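Local coordinates for protein ABC-type phosphate transport system, periplasmic component (Lactobacillus brevis, PDB 4ECF) that binds phosphate and is probably the extracytoplasmic solute-binding component (PstS) of an ABC transporter that imports phosphate across the cytoplasmic membrane, at residues 121-127 with 166-172; 133-137 with 171-175; 10-14 with 207-211. The contacts are given in a common frame with arbitrary orientation. Residue numbers count along the deposited sequence, not the author numbering.

Interaction 1 of 3, residues 121-127 with 166-172. With PO4 (phosphate ion), chain B.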
loop_
_atom_site.group_PDB
_atom_site.type_symbol
_atom_site.label_atom_id
_atom_site.label_comp_id
_atom_site.label_asym_id
_atom_site.label_seq_id
_atom_site.Cartn_x
_atom_site.Cartn_y
_atom_site.Cartn_z
ATOM N N SER A 121 19.161 -5.695 19.312
ATOM C CA SER A 121 18.239 -4.590 19.526
ATOM C C SER A 121 17.366 -4.393 18.291
ATOM O O SER A 121 17.846 -4.485 17.148
ATOM C CB SER A 121 19.010 -3.311 19.874
ATOM O OG SER A 121 18.111 -2.237 20.025
ATOM N N ILE A 122 16.080 -4.124 18.514
ATOM C CA ILE A 122 15.120 -3.873 17.439
ATOM C C ILE A 122 15.287 -2.441 16.930
ATOM O O ILE A 122 15.485 -1.514 17.743
ATOM C CB ILE A 122 13.684 -4.086 17.922
ATOM C CG1 ILE A 122 13.515 -5.514 18.429
ATOM C CG2 ILE A 122 12.677 -3.668 16.831
ATOM C CD1 ILE A 122 12.120 -5.842 18.957
ATOM N N VAL A 123 15.244 -2.259 15.608
ATOM C CA VAL A 123 15.259 -0.941 15.010
ATOM C C VAL A 123 13.973 -0.759 14.244
ATOM O O VAL A 123 13.783 -1.385 13.176
ATOM C CB VAL A 123 16.455 -0.782 14.023
ATOM C CG1 VAL A 123 16.429 0.593 13.354
ATOM C CG2 VAL A 123 17.784 -1.030 14.733
ATOM N N LEU A 124 13.092 0.094 14.762
ATOM C CA LEU A 124 11.840 0.391 14.076
ATOM C C LEU A 124 12.129 1.317 12.913
ATOM O O LEU A 124 12.860 2.316 13.047
ATOM C CB LEU A 124 10.822 1.054 15.035
ATOM C CG LEU A 124 10.417 0.238 16.258
ATOM C CD1 LEU A 124 9.510 1.087 17.144
ATOM C CD2 LEU A 124 9.779 -1.093 15.883
ATOM N N ILE A 125 11.546 0.979 11.765
ATOM C CA ILE A 125 11.570 1.850 10.593
ATOM C C ILE A 125 10.125 2.169 10.224
ATOM O O ILE A 125 9.320 1.270 10.031
ATOM C CB ILE A 125 12.302 1.168 9.410
ATOM C CG1 ILE A 125 13.702 0.689 9.827
ATOM C CG2 ILE A 125 12.353 2.102 8.203
ATOM C CD1 ILE A 125 14.690 1.788 10.079
ATOM N N ASN A 126 9.784 3.448 10.163
ATOM C CA ASN A 126 8.416 3.857 9.849
ATOM C C ASN A 126 8.377 4.611 8.539
ATOM O O ASN A 126 9.401 5.123 8.051
ATOM C CB ASN A 126 7.857 4.764 10.960
ATOM C CG ASN A 126 7.276 3.969 12.099
ATOM O OD1 ASN A 126 7.683 4.144 13.242
ATOM N ND2 ASN A 126 6.309 3.136 11.811
ATOM N N ARG A 127 7.183 4.683 7.945
ATOM C CA ARG A 127 6.958 5.675 6.942
ATOM C C ARG A 127 6.512 6.965 7.606
ATOM O O ARG A 127 6.043 6.973 8.759
ATOM C CB ARG A 127 5.881 5.188 5.957
ATOM C CG ARG A 127 6.289 3.985 5.120
ATOM C CD ARG A 127 7.191 4.327 3.923
ATOM N NE ARG A 127 6.569 5.399 3.155
ATOM C CZ ARG A 127 5.566 5.209 2.311
ATOM N NH1 ARG A 127 5.108 3.986 2.079
ATOM N NH2 ARG A 127 5.006 6.238 1.728
ATOM N N THR A 166 19.837 -3.160 7.439
ATOM C CA THR A 166 19.943 -2.683 8.815
ATOM C C THR A 166 19.685 -3.792 9.829
ATOM O O THR A 166 18.530 -4.265 9.964
ATOM C CB THR A 166 18.971 -1.538 9.100
ATOM O OG1 THR A 166 19.202 -0.467 8.179
ATOM C CG2 THR A 166 19.121 -1.029 10.545
ATOM N N PRO A 167 20.736 -4.211 10.564
ATOM C CA PRO A 167 20.535 -5.229 11.564
ATOM C C PRO A 167 19.398 -4.868 12.512
ATOM O O PRO A 167 19.303 -3.720 12.957
ATOM C CB PRO A 167 21.878 -5.246 12.337
ATOM C CG PRO A 167 22.887 -4.805 11.322
ATOM C CD PRO A 167 22.157 -3.813 10.460
ATOM N N GLY A 168 18.539 -5.836 12.829
ATOM C CA GLY A 168 17.495 -5.616 13.821
ATOM C C GLY A 168 16.219 -4.953 13.293
ATOM O O GLY A 168 15.277 -4.799 14.042
ATOM N N ALA A 169 16.198 -4.561 12.015
ATOM C CA ALA A 169 15.115 -3.695 11.475
ATOM C C ALA A 169 13.785 -4.423 11.261
ATOM O O ALA A 169 13.761 -5.555 10.807
ATOM C CB ALA A 169 15.553 -3.045 10.160
ATOM N N ILE A 170 12.715 -3.710 11.576
ATOM C CA ILE A 170 11.377 -4.056 11.157
ATOM C C ILE A 170 10.641 -2.847 10.575
ATOM O O ILE A 170 10.744 -1.758 11.059
ATOM C CB ILE A 170 10.596 -4.698 12.329
ATOM C CG1 ILE A 170 9.203 -5.109 11.891
ATOM C CG2 ILE A 170 10.559 -3.756 13.559
ATOM C CD1 ILE A 170 8.429 -5.962 12.904
ATOM N N SER A 171 9.850 -3.101 9.537
ATOM C CA SER A 171 8.968 -2.092 8.935
ATOM C C SER A 171 7.769 -2.804 8.319
ATOM O O SER A 171 7.439 -3.941 8.681
ATOM C CB SER A 171 9.685 -1.228 7.907
ATOM O OG SER A 171 8.936 -0.048 7.634
ATOM N N TYR A 172 7.105 -2.085 7.449
ATOM C CA TYR A 172 5.909 -2.605 6.773
ATOM C C TYR A 172 5.927 -2.133 5.336
ATOM O O TYR A 172 6.325 -1.000 5.063
ATOM C CB TYR A 172 4.662 -2.143 7.531
ATOM C CG TYR A 172 4.734 -0.745 8.016
ATOM C CD1 TYR A 172 4.425 0.312 7.193
ATOM C CD2 TYR A 172 5.240 -0.439 9.294
ATOM C CE1 TYR A 172 4.518 1.624 7.624
ATOM C CE2 TYR A 172 5.331 0.859 9.742
ATOM C CZ TYR A 172 4.973 1.912 8.895
ATOM O OH TYR A 172 5.073 3.219 9.341
HETATM P P PO4 B . 1.938 4.908 0.461
HETATM O O1 PO4 B . 2.326 4.214 1.761
HETATM O O2 PO4 B . 0.867 5.923 0.629
HETATM O O3 PO4 B . 3.131 5.470 -0.261
HETATM O O4 PO4 B . 1.378 3.795 -0.553
HETATM O O HOH W 1 5.831 1.241 3.097
#
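Strands 123-127 and 169-172 run parallel, their short axes 4.8 Å apart at closest approach and inclined by 24°. The register pairs Val-123 with Ala-169 and Leu-124 with Ile-170. Three backbone hydrogen bonds fix it: Val-123 N to Gly-168 O (3.0 Å), Ile-170 N to Val-123 O (3.0 Å) and Ile-125 N to Ile-170 O (2.9 Å). A type II turn from Thr-166 to Ala-169, closed by Ala-169 N to Thr-166 O at 3.1 Å, leads into the second strand. Its Gly-168 has phi/psi 84/-4, and a beta carbon there would clash with Ser-121 O. The 38 intervening residues hold helix 132-140, strand 151-153, which pairs in parallel with the other edge of 123-127, and helix 156-165: two successive beta-alpha-beta crossovers, as in the alpha/beta domains of periplasmic binding proteins. Beyond Ile-125 the pairing passes to side chains: Ser-171 OG donates to Ile-125 O (2.8 Å), while Tyr-172 OH accepts from Asn-126 ND2 (2.8 Å) and Arg-127 N (2.9 Å). On the Leu-124 face, Leu-124 CD2 meets Ile-170 CG2 at 3.6 Å, beside Phe-105 and Ile-104 of helix 98-105. At the strand's C-terminal end Arg-127 reaches the bound phosphate, with NH2 to O3 at 2.8 Å and a weak bond from NH1 to O1, also 2.8 Å. A water joins Arg-127 NH1 to Tyr-172 O, 3.0 Å from each.

Interaction 2 of 3, residues 133-137 with 171-175. With PO4 (phosphate ion), chain B.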
loop_
_atom_site.group_PDB
_atom_site.type_symbol
_atom_site.label_atom_id
_atom_site.label_comp_id
_atom_site.label_asym_id
_atom_site.label_seq_id
_atom_site.Cartn_x
_atom_site.Cartn_y
_atom_site.Cartn_z
ATOM N N THR A 133 0.106 3.230 3.518
ATOM C CA THR A 133 0.624 1.957 4.099
ATOM C C THR A 133 0.659 2.076 5.625
ATOM O O THR A 133 0.180 1.170 6.349
ATOM C CB THR A 133 2.008 1.614 3.565
ATOM O OG1 THR A 133 1.982 1.587 2.116
ATOM C CG2 THR A 133 2.365 0.200 4.055
ATOM N N ARG A 134 1.225 3.167 6.106
ATOM C CA ARG A 134 1.295 3.372 7.525
ATOM C C ARG A 134 -0.113 3.434 8.179
ATOM O O ARG A 134 -0.340 2.790 9.187
ATOM C CB ARG A 134 2.107 4.601 7.892
ATOM C CG ARG A 134 2.108 4.890 9.393
ATOM C CD ARG A 134 3.078 5.986 9.738
ATOM N NE ARG A 134 3.012 6.259 11.175
ATOM C CZ ARG A 134 3.898 7.007 11.814
ATOM N NH1 ARG A 134 4.905 7.523 11.160
ATOM N NH2 ARG A 134 3.774 7.203 13.121
ATOM N N ALA A 135 -1.053 4.187 7.584
ATOM C CA ALA A 135 -2.401 4.273 8.136
ATOM C C ALA A 135 -3.067 2.914 8.224
ATOM O O ALA A 135 -3.705 2.570 9.209
ATOM C CB ALA A 135 -3.240 5.260 7.333
ATOM N N THR A 136 -2.903 2.124 7.162
ATOM C CA THR A 136 -3.544 0.803 7.080
ATOM C C THR A 136 -2.928 -0.136 8.087
ATOM O O THR A 136 -3.630 -0.891 8.781
ATOM C CB THR A 136 -3.452 0.244 5.631
ATOM O OG1 THR A 136 -4.116 1.160 4.751
ATOM C CG2 THR A 136 -4.173 -1.084 5.561
ATOM N N PHE A 137 -1.613 -0.023 8.249
ATOM C CA PHE A 137 -0.865 -0.897 9.143
ATOM C C PHE A 137 -1.244 -0.591 10.607
ATOM O O PHE A 137 -1.544 -1.508 11.399
ATOM C CB PHE A 137 0.644 -0.761 8.904
ATOM C CG PHE A 137 1.477 -1.675 9.774
ATOM C CD1 PHE A 137 1.521 -3.032 9.516
ATOM C CD2 PHE A 137 2.216 -1.176 10.858
ATOM C CE1 PHE A 137 2.310 -3.889 10.284
ATOM C CE2 PHE A 137 2.984 -2.040 11.646
ATOM C CZ PHE A 137 3.038 -3.382 11.351
ATOM N N SER A 171 9.850 -3.101 9.537
ATOM C CA SER A 171 8.968 -2.092 8.935
ATOM C C SER A 171 7.769 -2.804 8.319
ATOM O O SER A 171 7.439 -3.941 8.681
ATOM C CB SER A 171 9.685 -1.228 7.907
ATOM O OG SER A 171 8.936 -0.048 7.634
ATOM N N TYR A 172 7.105 -2.085 7.449
ATOM C CA TYR A 172 5.909 -2.605 6.773
ATOM C C TYR A 172 5.927 -2.133 5.336
ATOM O O TYR A 172 6.325 -1.000 5.063
ATOM C CB TYR A 172 4.662 -2.143 7.531
ATOM C CG TYR A 172 4.734 -0.745 8.016
ATOM C CD1 TYR A 172 4.425 0.312 7.193
ATOM C CD2 TYR A 172 5.240 -0.439 9.294
ATOM C CE1 TYR A 172 4.518 1.624 7.624
ATOM C CE2 TYR A 172 5.331 0.859 9.742
ATOM C CZ TYR A 172 4.973 1.912 8.895
ATOM O OH TYR A 172 5.073 3.219 9.341
ATOM N N VAL A 173 5.413 -2.971 4.416
ATOM C CA VAL A 173 5.417 -2.663 3.013
ATOM C C VAL A 173 4.343 -3.452 2.291
ATOM O O VAL A 173 3.924 -4.534 2.730
ATOM C CB VAL A 173 6.805 -2.928 2.364
ATOM C CG1 VAL A 173 7.048 -4.426 2.103
ATOM C CG2 VAL A 173 7.029 -2.003 1.187
ATOM N N ALA A 174 3.868 -2.851 1.221
ATOM C CA ALA A 174 2.905 -3.530 0.319
ATOM C C ALA A 174 3.490 -4.858 -0.207
ATOM O O ALA A 174 4.668 -4.957 -0.482
ATOM C CB ALA A 174 2.546 -2.589 -0.841
ATOM N N PHE A 175 2.630 -5.877 -0.407
ATOM C CA PHE A 175 3.052 -7.203 -0.855
ATOM C C PHE A 175 4.012 -7.256 -2.089
ATOM O O PHE A 175 5.019 -7.994 -2.074
ATOM C CB PHE A 175 1.810 -8.061 -1.197
ATOM C CG PHE A 175 1.070 -8.667 -0.015
ATOM C CD1 PHE A 175 1.289 -8.298 1.306
ATOM C CD2 PHE A 175 0.048 -9.568 -0.260
ATOM C CE1 PHE A 175 0.556 -8.872 2.336
ATOM C CE2 PHE A 175 -0.673 -10.153 0.781
ATOM C CZ PHE A 175 -0.432 -9.784 2.059
HETATM P P PO4 B . 1.938 4.908 0.461
HETATM O O1 PO4 B . 2.326 4.214 1.761
HETATM O O2 PO4 B . 0.867 5.923 0.629
HETATM O O3 PO4 B . 3.131 5.470 -0.261
HETATM O O4 PO4 B . 1.378 3.795 -0.553
HETATM O O HOH W 2 4.125 0.005 1.148
#
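This is a buried helix-on-sheet contact, in which helix 132-140, its N-terminal end at the phosphate, lies across strand 169-174 in the alpha/beta binding-protein fold. The short axes of 133-137 and 171-174 approach to 8.8 Å at 110°, so the helix crosses the strand steeply, and Tyr-172 supplies most of the strand's contact area. Its ring and that of Phe-137 form an offset stack: the centroids are 4.6 Å apart, the planes differ by 19°, and Phe-137 CD2 is 3.5 Å from Tyr-172 CD2. Tyr-172 CB also makes a CH-pi contact, 3.9 Å from the Phe-137 centroid and 14° off the ring normal. Phe-105 meets Phe-137 edge-to-face from outside the pair. One helical turn earlier, Thr-133 CG2 lies at the edge of the tyrosine ring, 3.8 Å from Tyr-172 CD1. Arg-134 CG is 3.4 Å from Tyr-172 OH, whose hydrogen-bond donors are Asn-126 and Arg-127, while the Arg-134 guanidinium salt-bridges Glu-138 (through NE) and hydrogen-bonds Arg-127 O (through NH1). Near the helix N-terminus, Thr-133 N (3.0 Å) and Thr-133 OG1 (2.7 Å) both donate to phosphate O1. A water donates to the same Thr-133 OG1 at 2.8 Å and accepts from Ala-174 N at 2.9 Å.

Interaction 3 of 3, residues 10-14 with 207-211. With PO4 (phosphate ion), chain B.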
loop_
_atom_site.group_PDB
_atom_site.type_symbol
_atom_site.label_atom_id
_atom_site.label_comp_id
_atom_site.label_asym_id
_atom_site.label_seq_id
_atom_site.Cartn_x
_atom_site.Cartn_y
_atom_site.Cartn_z
ATOM N N GLY A 10 1.316 9.904 -6.254
ATOM C CA GLY A 10 0.888 9.569 -4.880
ATOM C C GLY A 10 1.377 8.227 -4.385
ATOM O O GLY A 10 2.572 7.995 -4.304
ATOM N N SER A 11 0.432 7.418 -3.919
ATOM C CA SER A 11 0.745 6.150 -3.300
ATOM C C SER A 11 1.910 5.385 -3.891
ATOM O O SER A 11 1.892 5.036 -5.089
ATOM C CB SER A 11 -0.479 5.270 -3.337
ATOM O OG SER A 11 -0.119 3.920 -3.038
ATOM N N THR A 12 2.937 5.130 -3.082
ATOM C CA THR A 12 4.034 4.263 -3.510
ATOM C C THR A 12 3.660 2.771 -3.515
ATOM O O THR A 12 4.231 1.993 -4.290
ATOM C CB THR A 12 5.341 4.512 -2.700
ATOM O OG1 THR A 12 5.184 4.048 -1.362
ATOM C CG2 THR A 12 5.660 6.004 -2.703
ATOM N N ALA A 13 2.652 2.386 -2.740
ATOM C CA ALA A 13 2.132 1.026 -2.820
ATOM C C ALA A 13 1.489 0.716 -4.186
ATOM O O ALA A 13 1.586 -0.404 -4.702
ATOM C CB ALA A 13 1.121 0.758 -1.718
ATOM N N LEU A 14 0.862 1.738 -4.786
ATOM C CA LEU A 14 0.093 1.598 -6.007
ATOM C C LEU A 14 0.969 1.938 -7.244
ATOM O O LEU A 14 0.693 1.525 -8.371
ATOM C CB LEU A 14 -1.095 2.544 -5.931
ATOM C CG LEU A 14 -2.170 2.490 -7.013
ATOM C CD1 LEU A 14 -2.550 1.076 -7.480
ATOM C CD2 LEU A 14 -3.376 3.325 -6.563
ATOM N N TYR A 207 -8.062 -0.960 -0.223
ATOM C CA TYR A 207 -8.438 -0.736 -1.605
ATOM C C TYR A 207 -7.469 0.300 -2.187
ATOM O O TYR A 207 -6.981 1.175 -1.477
ATOM C CB TYR A 207 -9.889 -0.228 -1.738
ATOM C CG TYR A 207 -10.923 -1.217 -1.222
ATOM C CD1 TYR A 207 -11.297 -2.339 -1.964
ATOM C CD2 TYR A 207 -11.522 -1.019 0.019
ATOM C CE1 TYR A 207 -12.248 -3.249 -1.468
ATOM C CE2 TYR A 207 -12.460 -1.926 0.517
ATOM C CZ TYR A 207 -12.836 -3.029 -0.266
ATOM O OH TYR A 207 -13.784 -3.947 0.224
ATOM N N GLU A 208 -7.160 0.116 -3.459
ATOM C CA GLU A 208 -6.343 1.054 -4.256
ATOM C C GLU A 208 -7.238 1.920 -5.103
ATOM O O GLU A 208 -8.134 1.411 -5.822
ATOM C CB GLU A 208 -5.387 0.292 -5.157
ATOM C CG GLU A 208 -4.355 -0.545 -4.407
ATOM C CD GLU A 208 -3.278 0.268 -3.727
ATOM O OE1 GLU A 208 -3.620 1.182 -2.924
ATOM O OE2 GLU A 208 -2.103 -0.038 -4.007
ATOM N N HIS A 209 -6.985 3.240 -5.060
ATOM C CA HIS A 209 -7.870 4.252 -5.655
ATOM C C HIS A 209 -7.133 5.122 -6.655
ATOM O O HIS A 209 -5.982 5.552 -6.380
ATOM C CB HIS A 209 -8.386 5.189 -4.584
ATOM C CG HIS A 209 -9.102 4.531 -3.451
ATOM N ND1 HIS A 209 -10.441 4.613 -3.286
ATOM C CD2 HIS A 209 -8.596 3.911 -2.334
ATOM C CE1 HIS A 209 -10.786 4.012 -2.106
ATOM N NE2 HIS A 209 -9.644 3.560 -1.536
ATOM N N LEU A 210 -7.779 5.407 -7.781
ATOM C CA LEU A 210 -7.293 6.423 -8.750
ATOM C C LEU A 210 -8.302 7.567 -8.692
ATOM O O LEU A 210 -9.359 7.467 -9.287
ATOM C CB LEU A 210 -7.179 5.857 -10.157
ATOM C CG LEU A 210 -6.221 4.666 -10.352
ATOM C CD1 LEU A 210 -6.175 4.243 -11.805
ATOM C CD2 LEU A 210 -4.827 4.988 -9.851
ATOM N N TYR A 211 -8.086 8.551 -7.849
ATOM C CA TYR A 211 -8.966 9.687 -7.738
ATOM C C TYR A 211 -8.755 10.705 -8.826
ATOM O O TYR A 211 -7.599 11.019 -9.183
ATOM C CB TYR A 211 -8.724 10.377 -6.374
ATOM C CG TYR A 211 -9.529 9.759 -5.237
ATOM C CD1 TYR A 211 -10.900 10.034 -5.092
ATOM C CD2 TYR A 211 -8.949 8.847 -4.356
ATOM C CE1 TYR A 211 -11.630 9.471 -4.048
ATOM C CE2 TYR A 211 -9.684 8.276 -3.299
ATOM C CZ TYR A 211 -11.011 8.555 -3.161
ATOM O OH TYR A 211 -11.746 7.997 -2.111
HETATM P P PO4 B . 1.938 4.908 0.461
HETATM O O1 PO4 B . 2.326 4.214 1.761
HETATM O O2 PO4 B . 0.867 5.923 0.629
HETATM O O3 PO4 B . 3.131 5.470 -0.261
HETATM O O4 PO4 B . 1.378 3.795 -0.553
#
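Leu-14 is the principal apolar side chain in this buried contact between the loop 10-14 and strand 207-211. With chi1 at t and chi2 at p, it directs CD2 toward the strand, to 3.4 Å from His-209 O and 4.0 Å from Leu-210 CD2. Leu-210, in the mt rotamer, has a CA-to-CB bond that runs sideways, yet CD2 still extends to meet Leu-14. Glu-208 is folded, with chi1 and chi2 both m, and its carboxylate lies beside the loop: OE2 is 3.4 Å from Leu-14 CB and 4.0 Å from Ala-13 CB, while OE1 stays 4.4 Å from Ser-11 OG. The contact is therefore made by van der Waals packing, with Glu-208 OE2 lying against the Ala-13 backbone (3.7 Å from Ala-13 C) and Leu-14 CB. The loop joins strand 4-10 to helix 15-28, and this strand-turn-helix unit presents backbone amides to the anion. Thr-12 N donates to phosphate O3 at 2.8 Å and Ala-13 N to O4 at 2.9 Å. Thr-12, with chi1 at p, adds its hydroxyl, OG1 to O3 at 2.7 Å. Ser-11 takes chi1 t, which brings OG within 3.0 Å of Leu-14 N, from which it accepts in an ST motif; Asp-59 is another hydrogen-bond partner of this hydroxyl, and OG also lies 2.9 Å from phosphate O4. The imidazole of His-209, chi1 m, engages Asp-75 through ND1 and meets Phe-61 edge-to-face.

All three contacts reach the same mixed sheet and touch one phosphate ion. Interactions 1 and 2 share Ser-171 and Tyr-172 of strand 169-174, and their other segments, on strand 123-127 and helix 132-140, follow each other in the chain; their centres are about 13 Å apart, and Arg-127 O with Arg-134 NH1 (2.7 Å, a probable hydrogen bond) joins them. Interaction 3 closes a loop of 192 residues that encloses both. Its centre lies about 13 Å from interaction 2, where Ala-13 CB meets Ala-174 CB at 3.7 Å, and about 24 Å from interaction 1. Sequence-distant loop, strand and helix ends thus converge on the anion.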